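Local atomic coordinates of HpuA (Kingella denitrificans ATCC 33394, PDB entry 5EC6), a protein that acts as an outer-membrane lipoprotein receptor for haemoglobin, probably helping the bacterium to obtain iron from it. Residues Arg20-Asp23 against Asn28-Ala31; Tyr73-Pro76 against Tyr80-Phe83; Ile235-Val240 against Gly258-Gly263; Ser210-Asn215 against Gly219-Thr224. One frame throughout, in Å; residues are numbered along the deposited sequence.

Overall arrangement
From the N terminus, interaction 1 closes a short loop where the chain turns into edge strand 29-31. Interaction 2 then closes the hairpin that ends in strand 80-81, at the other edge of the same four-stranded antiparallel sheet. The two touch: the backbone N of Val22 bonds to O of Tyr80. Interactions 3 and 4 belong to the C-terminal barrel, where 4 comes first, closing the hairpin of strands 208-215 and 220-225; interaction 3 then reaches across intervening strand 246-253. These two also touch, through Asp239 and Lys220. All four follow in series, with no nesting or crossing; the centres of interactions 1 and 3 lie about 34 Å apart.

Interaction 1 (Arg20-Asp23 against Asn28-Ala31); sequences RAVD and NIVA
Ile29 lays the end of its side chain against Val22, CD1 meeting CG1 of the valine at 3.6 Å. The contact closes a short surface loop leading into strand 29-31, an edge strand of a four-stranded antiparallel sheet. Both side chains leave their backbones pointing toward the opposite segment, and the two methyls meet with the side chains set obliquely. The isoleucine is stretched out beyond CG1 (chi2 174°), which carries CD1 away from its own strand and up to the loop. On the valine, CG1 alone touches, the branch opposite the backbone N.

No hydrogen bond joins the two segments, and the backbones stay well apart, with CA of Asp23 and CA of Ile29 separated by 7.9 Å. Each is held by the sheet instead: Val22 pairs through its backbone with Tyr80, while Asn28 and Val30 pair with Thr55 and Thr53 on strand 48-57. Phe52 and Ile54 of that strand also touch the Ile29 side chain. Asp23 directs its carboxylate to Thr25 within the loop, its OD1 bonding to the hydroxyl, and presents its backbone to the isoleucine: Asp23 O lies 3.7 Å from Ile29 CD1.

Interaction 2 (Tyr73-Pro76 against Tyr80-Phe83); sequences YQAP and YYDF
The carbonyl oxygen of Tyr73 is gripped twice from the facing strand: it accepts the backbone N of Tyr81 at 2.8 Å and a CA-H contact from Tyr80, whose CA lies 3.2 Å away. The return bond, from Tyr73 N to Tyr81 O, measures 2.9 Å and is nearly straight (N-H...O 164°). Tyr73 and Tyr81 are thus a hydrogen-bonded antiparallel pair, and Gln74 and Tyr80 the non-hydrogen-bonded pair beside it.

On the face carrying Gln74 and Tyr80, the glutamine runs extended across the ring. Its CG sits over the ring centre, 3.9 Å from the Tyr80 centroid, in a CH-pi contact, while the terminal amide continues over CZ and OH with its plane only 18° from the ring plane. The amide is held in this stacked pose by other partners, OE1 by Lys50 NZ and NE2 by Gly78 O.

On the face of Tyr73 and Tyr81, the Tyr81 ring has Ala75 CB, from just beyond the strand, at its edge, 4.1 Å from CE2. Tyr73 CB meets CZ of Phe83, which follows the second strand, at 3.8 Å, and the tyrosine ring itself turns away to stack on Phe151. Tyr81 OH bonds to Asp111. The whole is a short antiparallel beta hairpin that finishes one edge of a four-stranded sheet.

Interaction 3 (Ile235-Val240 against Gly258-Gly263); sequences IEMRDV and GQVSGG
Met237 CG stands opposite the carbonyl carbon (chi1 -60°) and the chain then bends at chi2 (-66°), bringing its thioether to Val260, whose own chi1 of 177° sets CG2 opposite the carbonyl carbon and facing the sulfur. Met237 SD and Val260 CG2 meet at 3.7 Å, the two side chains crossing at about a right angle. The same methyl of Val260 also receives Val240, more loosely, with CG2 to CG2 at 4.2 Å, so one branch serves both partners.

The two strands are not neighbours in the C-terminal barrel. Strand 246-253 runs between them, and the side chains reach over it; Val260 also lies on its Phe247 and Ala251. A classic beta bulge at Arg238 and Asp239, both facing Thr250, together with the corner of the chain at Asp239, probably lets Met237 and Val240 reach the same methyl although they are three residues apart. Both also touch Leu221 of the preceding strand.

Polar groups are directed elsewhere: Asp239 pairs with Lys220, while Arg238 uses NE for Ser252. Met237, Val240 and Val260 are buried and share no hydrogen bond across the contact, which implies cohesion by dispersion and exclusion of water.

Interaction 4 (Ser210-Asn215 against Gly219-Thr224); sequences SFLTVN and GKLGGT
Gly219, at positive phi, and Lys220 both face Asn215 in a G1 beta bulge, where the hairpin of strands 208-215 and 220-225 in the C-terminal barrel begins its return. Asn215 O takes a weak, bent bond from Gly219 N at 2.8 Å and a better one from Lys220 N. Lys220 O accepts Asn215 N in turn, also at 2.8 Å. The lysine chain leads away from this strand pair, and besides Asp239 its NZ has Asn241 OD1 as a further partner. The Asn215 side chain serves the turn and a later part of the chain, OD1 receiving Thr218 N and ND2 bonding to the carbonyls of Ser313 and Asp315.

Leu221 follows on the opposite face. Its CG stands opposite the backbone N (chi1 -178°), and from there CD1 reaches Val214 CG2 at 4.0 Å. Gly222 exchanges two sound bonds with Thr213, its O taking Thr213 N at 2.8 Å.

At Gly223 the place a side chain would take is blocked by Phe211 O and by the carbonyl O of Gly222, and the glycine CA comes within 3.3 Å of Phe211 O. The ladder loosens at Thr224, whose N bonds only weakly to Phe211 O. A water spans the gap, donating to Thr224 O at 2.7 Å and accepting from Phe211 N at 3.0 Å.

Interaction 1 (Arg20-Asp23 against Asn28-Ala31)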
# COMPACT_ATOMS: atom_id res chain seq x y z
N ARG A 20 -20.84 2.18 -7.98
CA ARG A 20 -21.60 3.14 -7.23
C ARG A 20 -21.06 3.41 -5.83
O ARG A 20 -20.67 2.48 -5.11
CB ARG A 20 -23.08 2.72 -7.15
CG ARG A 20 -23.76 2.70 -8.52
CD ARG A 20 -25.24 2.29 -8.45
NE ARG A 20 -25.45 1.13 -7.59
CZ ARG A 20 -25.17 -0.15 -7.91
NH1 ARG A 20 -24.72 -0.49 -9.11
NH2 ARG A 20 -25.38 -1.10 -7.01
N ALA A 21 -21.15 4.66 -5.44
CA ALA A 21 -20.72 5.08 -4.11
C ALA A 21 -21.52 4.41 -3.02
O ALA A 21 -22.73 4.14 -3.17
CB ALA A 21 -20.81 6.55 -3.96
N VAL A 22 -20.85 4.19 -1.90
CA VAL A 22 -21.53 3.69 -0.70
C VAL A 22 -22.25 4.80 0.04
O VAL A 22 -21.68 5.83 0.36
CB VAL A 22 -20.51 2.97 0.23
CG1 VAL A 22 -21.18 2.44 1.49
CG2 VAL A 22 -19.84 1.84 -0.52
N ASP A 23 -23.54 4.61 0.36
CA ASP A 23 -24.23 5.67 1.09
C ASP A 23 -24.03 5.46 2.57
O ASP A 23 -24.79 4.76 3.25
CB ASP A 23 -25.71 5.71 0.73
CG ASP A 23 -26.49 6.69 1.58
OD1 ASP A 23 -25.93 7.54 2.32
OD2 ASP A 23 -27.72 6.58 1.49
N ASN A 28 -27.16 1.56 8.85
CA ASN A 28 -26.45 0.30 8.86
C ASN A 28 -24.95 0.47 8.60
O ASN A 28 -24.21 -0.50 8.68
CB ASN A 28 -27.02 -0.62 7.81
CG ASN A 28 -28.36 -1.19 8.25
OD1 ASN A 28 -28.60 -1.35 9.44
ND2 ASN A 28 -29.19 -1.48 7.31
N ILE A 29 -24.52 1.69 8.28
CA ILE A 29 -23.10 1.94 7.99
C ILE A 29 -22.67 3.03 8.95
O ILE A 29 -23.14 4.15 8.82
CB ILE A 29 -22.91 2.34 6.53
CG1 ILE A 29 -23.34 1.19 5.63
CG2 ILE A 29 -21.43 2.70 6.25
CD1 ILE A 29 -23.33 1.50 4.17
N VAL A 30 -21.84 2.68 9.93
CA VAL A 30 -21.48 3.54 11.03
C VAL A 30 -19.96 3.75 11.11
O VAL A 30 -19.17 2.82 11.19
CB VAL A 30 -21.95 2.95 12.34
CG1 VAL A 30 -21.62 3.85 13.53
CG2 VAL A 30 -23.46 2.66 12.26
N ALA A 31 -19.56 5.03 11.13
CA ALA A 31 -18.16 5.34 11.19
C ALA A 31 -17.59 4.84 12.49
O ALA A 31 -18.21 4.94 13.57
CB ALA A 31 -17.94 6.85 11.03

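Interaction 2 (Tyr73-Pro76 against Tyr80-Phe83)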
# COMPACT_ATOMS: atom_id res chain seq x y z
N TYR A 73 -12.85 3.55 0.96
CA TYR A 73 -12.03 4.62 0.40
C TYR A 73 -12.93 5.84 0.24
O TYR A 73 -13.92 5.78 -0.47
CB TYR A 73 -11.40 4.19 -0.93
CG TYR A 73 -10.71 5.35 -1.61
CD1 TYR A 73 -9.54 5.87 -1.13
CD2 TYR A 73 -11.31 5.96 -2.68
CE1 TYR A 73 -8.94 6.97 -1.73
CE2 TYR A 73 -10.73 7.06 -3.28
CZ TYR A 73 -9.56 7.56 -2.80
OH TYR A 73 -9.00 8.68 -3.42
N GLN A 74 -12.59 6.95 0.90
CA GLN A 74 -13.28 8.24 0.63
C GLN A 74 -12.45 9.06 -0.40
O GLN A 74 -11.29 9.44 -0.15
CB GLN A 74 -13.46 9.07 1.91
CG GLN A 74 -14.39 10.23 1.65
CD GLN A 74 -14.60 11.15 2.82
OE1 GLN A 74 -13.77 11.30 3.70
NE2 GLN A 74 -15.78 11.75 2.87
N ALA A 75 -13.07 9.30 -1.54
CA ALA A 75 -12.40 10.02 -2.62
C ALA A 75 -12.31 11.49 -2.27
O ALA A 75 -12.98 11.96 -1.37
CB ALA A 75 -13.17 9.76 -3.89
N PRO A 76 -11.47 12.25 -3.00
CA PRO A 76 -11.36 13.70 -2.80
C PRO A 76 -12.66 14.47 -2.94
O PRO A 76 -12.77 15.55 -2.35
CB PRO A 76 -10.36 14.13 -3.87
CG PRO A 76 -9.55 12.91 -4.18
CD PRO A 76 -10.56 11.77 -4.07
N TYR A 80 -17.70 7.77 -0.99
CA TYR A 80 -17.06 6.56 -0.47
C TYR A 80 -17.24 5.37 -1.39
O TYR A 80 -18.31 5.17 -1.99
CB TYR A 80 -17.67 6.20 0.87
CG TYR A 80 -17.37 7.11 2.03
CD1 TYR A 80 -18.15 8.23 2.30
CD2 TYR A 80 -16.33 6.84 2.89
CE1 TYR A 80 -17.88 9.04 3.36
CE2 TYR A 80 -16.08 7.63 3.97
CZ TYR A 80 -16.87 8.73 4.22
OH TYR A 80 -16.63 9.54 5.29
N TYR A 81 -16.19 4.57 -1.51
CA TYR A 81 -16.15 3.40 -2.38
C TYR A 81 -15.60 2.17 -1.69
O TYR A 81 -14.68 2.27 -0.87
CB TYR A 81 -15.35 3.65 -3.66
CG TYR A 81 -15.97 4.77 -4.49
CD1 TYR A 81 -17.07 4.51 -5.34
CD2 TYR A 81 -15.55 6.09 -4.34
CE1 TYR A 81 -17.68 5.56 -6.02
CE2 TYR A 81 -16.16 7.14 -5.04
CZ TYR A 81 -17.24 6.87 -5.85
OH TYR A 81 -17.79 7.92 -6.54
N ASP A 82 -16.17 1.01 -1.99
CA ASP A 82 -15.57 -0.19 -1.43
C ASP A 82 -14.44 -0.71 -2.29
O ASP A 82 -14.27 -0.35 -3.46
CB ASP A 82 -16.62 -1.26 -1.05
CG ASP A 82 -17.67 -1.45 -2.10
OD1 ASP A 82 -17.38 -1.24 -3.27
OD2 ASP A 82 -18.81 -1.82 -1.73
N PHE A 83 -13.61 -1.53 -1.67
CA PHE A 83 -12.61 -2.29 -2.37
C PHE A 83 -13.27 -3.60 -2.81
O PHE A 83 -13.73 -4.37 -1.97
CB PHE A 83 -11.43 -2.57 -1.46
CG PHE A 83 -10.70 -1.32 -1.04
CD1 PHE A 83 -9.90 -0.63 -1.94
CD2 PHE A 83 -10.83 -0.80 0.28
CE1 PHE A 83 -9.21 0.54 -1.56
CE2 PHE A 83 -10.14 0.35 0.65
CZ PHE A 83 -9.35 1.02 -0.26

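Interaction 3 (Ile235-Val240 against Gly258-Gly263)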
# COMPACT_ATOMS: atom_id res chain seq x y z
N ILE A 235 11.97 4.87 -10.16
CA ILE A 235 12.01 5.92 -9.13
C ILE A 235 13.06 5.50 -8.11
O ILE A 235 12.92 4.46 -7.45
CB ILE A 235 10.65 6.10 -8.42
CG1 ILE A 235 9.58 6.56 -9.40
CG2 ILE A 235 10.79 7.08 -7.26
CD1 ILE A 235 8.15 6.52 -8.84
N GLU A 236 14.15 6.24 -8.04
CA GLU A 236 15.23 5.94 -7.13
C GLU A 236 15.13 6.81 -5.87
O GLU A 236 15.11 8.01 -5.95
CB GLU A 236 16.59 6.17 -7.79
CG GLU A 236 17.75 5.80 -6.88
CD GLU A 236 19.11 5.73 -7.56
OE1 GLU A 236 19.20 6.07 -8.75
OE2 GLU A 236 20.06 5.26 -6.89
N MET A 237 15.09 6.17 -4.71
CA MET A 237 15.11 6.95 -3.44
C MET A 237 16.45 7.58 -3.31
O MET A 237 17.47 6.92 -3.55
CB MET A 237 14.83 6.02 -2.26
CG MET A 237 13.47 5.34 -2.35
SD MET A 237 12.11 6.50 -2.22
CE MET A 237 10.71 5.43 -2.60
N ARG A 238 16.49 8.88 -2.98
CA ARG A 238 17.72 9.63 -2.87
C ARG A 238 18.13 9.98 -1.44
O ARG A 238 19.28 9.72 -1.04
CB ARG A 238 17.67 10.89 -3.73
CG ARG A 238 17.64 10.57 -5.24
CD ARG A 238 18.91 9.93 -5.73
NE ARG A 238 18.92 9.78 -7.17
CZ ARG A 238 19.97 9.36 -7.89
NH1 ARG A 238 21.11 9.05 -7.31
NH2 ARG A 238 19.86 9.28 -9.22
N ASP A 239 17.32 10.71 -0.71
CA ASP A 239 17.65 11.00 0.69
C ASP A 239 16.32 11.03 1.43
O ASP A 239 15.56 11.99 1.33
CB ASP A 239 18.33 12.34 0.85
CG ASP A 239 18.88 12.53 2.27
OD1 ASP A 239 18.91 11.54 3.01
OD2 ASP A 239 19.35 13.61 2.60
N VAL A 240 16.06 9.93 2.11
CA VAL A 240 14.81 9.75 2.81
C VAL A 240 15.09 9.42 4.27
O VAL A 240 15.74 8.45 4.57
CB VAL A 240 13.99 8.63 2.12
CG1 VAL A 240 12.68 8.40 2.87
CG2 VAL A 240 13.68 9.00 0.67
N GLY A 258 11.31 14.17 -6.90
CA GLY A 258 9.99 14.06 -6.26
C GLY A 258 10.12 14.01 -4.76
O GLY A 258 11.12 13.59 -4.21
N GLN A 259 9.05 14.45 -4.09
CA GLN A 259 8.97 14.40 -2.67
C GLN A 259 8.33 13.08 -2.22
O GLN A 259 7.24 12.74 -2.66
CB GLN A 259 8.14 15.60 -2.19
CG GLN A 259 8.71 16.96 -2.62
CD GLN A 259 10.16 17.14 -2.19
OE1 GLN A 259 10.49 16.94 -1.03
NE2 GLN A 259 11.05 17.45 -3.14
N VAL A 260 9.04 12.33 -1.39
CA VAL A 260 8.60 11.04 -0.85
C VAL A 260 7.92 11.33 0.51
O VAL A 260 8.45 12.09 1.33
CB VAL A 260 9.76 10.11 -0.65
CG1 VAL A 260 9.30 8.80 -0.01
CG2 VAL A 260 10.53 9.88 -1.99
N SER A 261 6.74 10.75 0.70
CA SER A 261 6.06 10.80 1.99
C SER A 261 5.43 9.45 2.22
O SER A 261 4.69 8.97 1.37
CB SER A 261 4.95 11.86 1.96
OG SER A 261 4.43 11.99 3.25
N GLY A 262 5.72 8.84 3.35
CA GLY A 262 5.15 7.54 3.62
C GLY A 262 5.33 7.07 5.03
O GLY A 262 5.72 7.84 5.90
N GLY A 263 5.02 5.81 5.26
CA GLY A 263 5.11 5.26 6.59
C GLY A 263 5.12 3.79 6.65
O GLY A 263 4.98 3.07 5.63

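Interaction 4 (Ser210-Asn215 against Gly219-Thr224)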
# COMPACT_ATOMS: atom_id res chain seq x y z
N SER A 210 10.96 -4.75 -6.91
CA SER A 210 11.38 -3.48 -6.32
C SER A 210 11.48 -3.67 -4.83
O SER A 210 10.60 -4.28 -4.20
CB SER A 210 10.36 -2.42 -6.59
OG SER A 210 10.16 -2.14 -8.00
N PHE A 211 12.57 -3.15 -4.27
CA PHE A 211 12.85 -3.32 -2.85
C PHE A 211 13.24 -1.99 -2.20
O PHE A 211 13.98 -1.19 -2.78
CB PHE A 211 13.98 -4.34 -2.64
CG PHE A 211 13.66 -5.68 -3.32
CD1 PHE A 211 12.85 -6.56 -2.70
CD2 PHE A 211 14.09 -5.92 -4.61
CE1 PHE A 211 12.50 -7.76 -3.30
CE2 PHE A 211 13.74 -7.11 -5.23
CZ PHE A 211 12.96 -8.02 -4.56
N LEU A 212 12.68 -1.78 -1.02
CA LEU A 212 13.05 -0.64 -0.18
C LEU A 212 13.57 -1.18 1.14
O LEU A 212 12.97 -2.07 1.74
CB LEU A 212 11.84 0.27 0.08
CG LEU A 212 11.11 0.81 -1.14
CD1 LEU A 212 9.89 1.60 -0.71
CD2 LEU A 212 12.01 1.60 -2.06
N THR A 213 14.68 -0.61 1.62
CA THR A 213 15.25 -0.97 2.90
C THR A 213 15.29 0.23 3.83
O THR A 213 15.72 1.35 3.45
CB THR A 213 16.63 -1.60 2.70
OG1 THR A 213 16.45 -2.89 2.14
CG2 THR A 213 17.42 -1.74 3.96
N VAL A 214 14.88 -0.06 5.07
CA VAL A 214 14.91 0.90 6.16
C VAL A 214 16.06 0.51 7.06
O VAL A 214 16.15 -0.64 7.54
CB VAL A 214 13.59 0.93 6.95
CG1 VAL A 214 13.76 1.89 8.13
CG2 VAL A 214 12.43 1.36 6.09
N ASN A 215 16.95 1.48 7.33
CA ASN A 215 17.98 1.35 8.36
C ASN A 215 17.53 2.17 9.56
O ASN A 215 17.48 3.38 9.49
CB ASN A 215 19.32 1.82 7.85
CG ASN A 215 20.42 1.52 8.83
OD1 ASN A 215 20.24 1.73 10.03
ND2 ASN A 215 21.54 1.02 8.34
N GLY A 219 18.27 5.88 10.56
CA GLY A 219 17.03 6.55 10.18
C GLY A 219 16.93 6.90 8.71
O GLY A 219 16.52 7.99 8.38
N LYS A 220 17.35 5.98 7.85
CA LYS A 220 17.36 6.19 6.41
C LYS A 220 16.55 5.12 5.68
O LYS A 220 16.48 3.98 6.13
CB LYS A 220 18.79 6.20 5.85
CG LYS A 220 19.60 7.42 6.33
CD LYS A 220 19.04 8.75 5.87
CE LYS A 220 20.07 9.85 6.04
NZ LYS A 220 19.62 11.17 5.62
N LEU A 221 15.99 5.47 4.52
CA LEU A 221 15.36 4.54 3.61
C LEU A 221 15.97 4.65 2.22
O LEU A 221 16.16 5.75 1.70
CB LEU A 221 13.88 4.78 3.52
CG LEU A 221 12.98 3.89 2.65
CD1 LEU A 221 11.54 3.88 3.13
CD2 LEU A 221 12.98 4.39 1.24
N GLY A 222 16.32 3.50 1.64
CA GLY A 222 16.84 3.43 0.28
C GLY A 222 16.14 2.40 -0.57
O GLY A 222 15.42 1.51 -0.07
N GLY A 223 16.33 2.51 -1.88
CA GLY A 223 15.90 1.51 -2.82
C GLY A 223 15.32 2.12 -4.08
O GLY A 223 15.30 3.32 -4.24
N THR A 224 14.88 1.26 -5.01
CA THR A 224 14.44 1.67 -6.31
C THR A 224 13.16 0.95 -6.70
O THR A 224 13.08 -0.28 -6.61
CB THR A 224 15.53 1.35 -7.37
OG1 THR A 224 16.70 2.12 -7.07
CG2 THR A 224 15.06 1.71 -8.78
O HOH W 1 14.77 -2.35 -6.14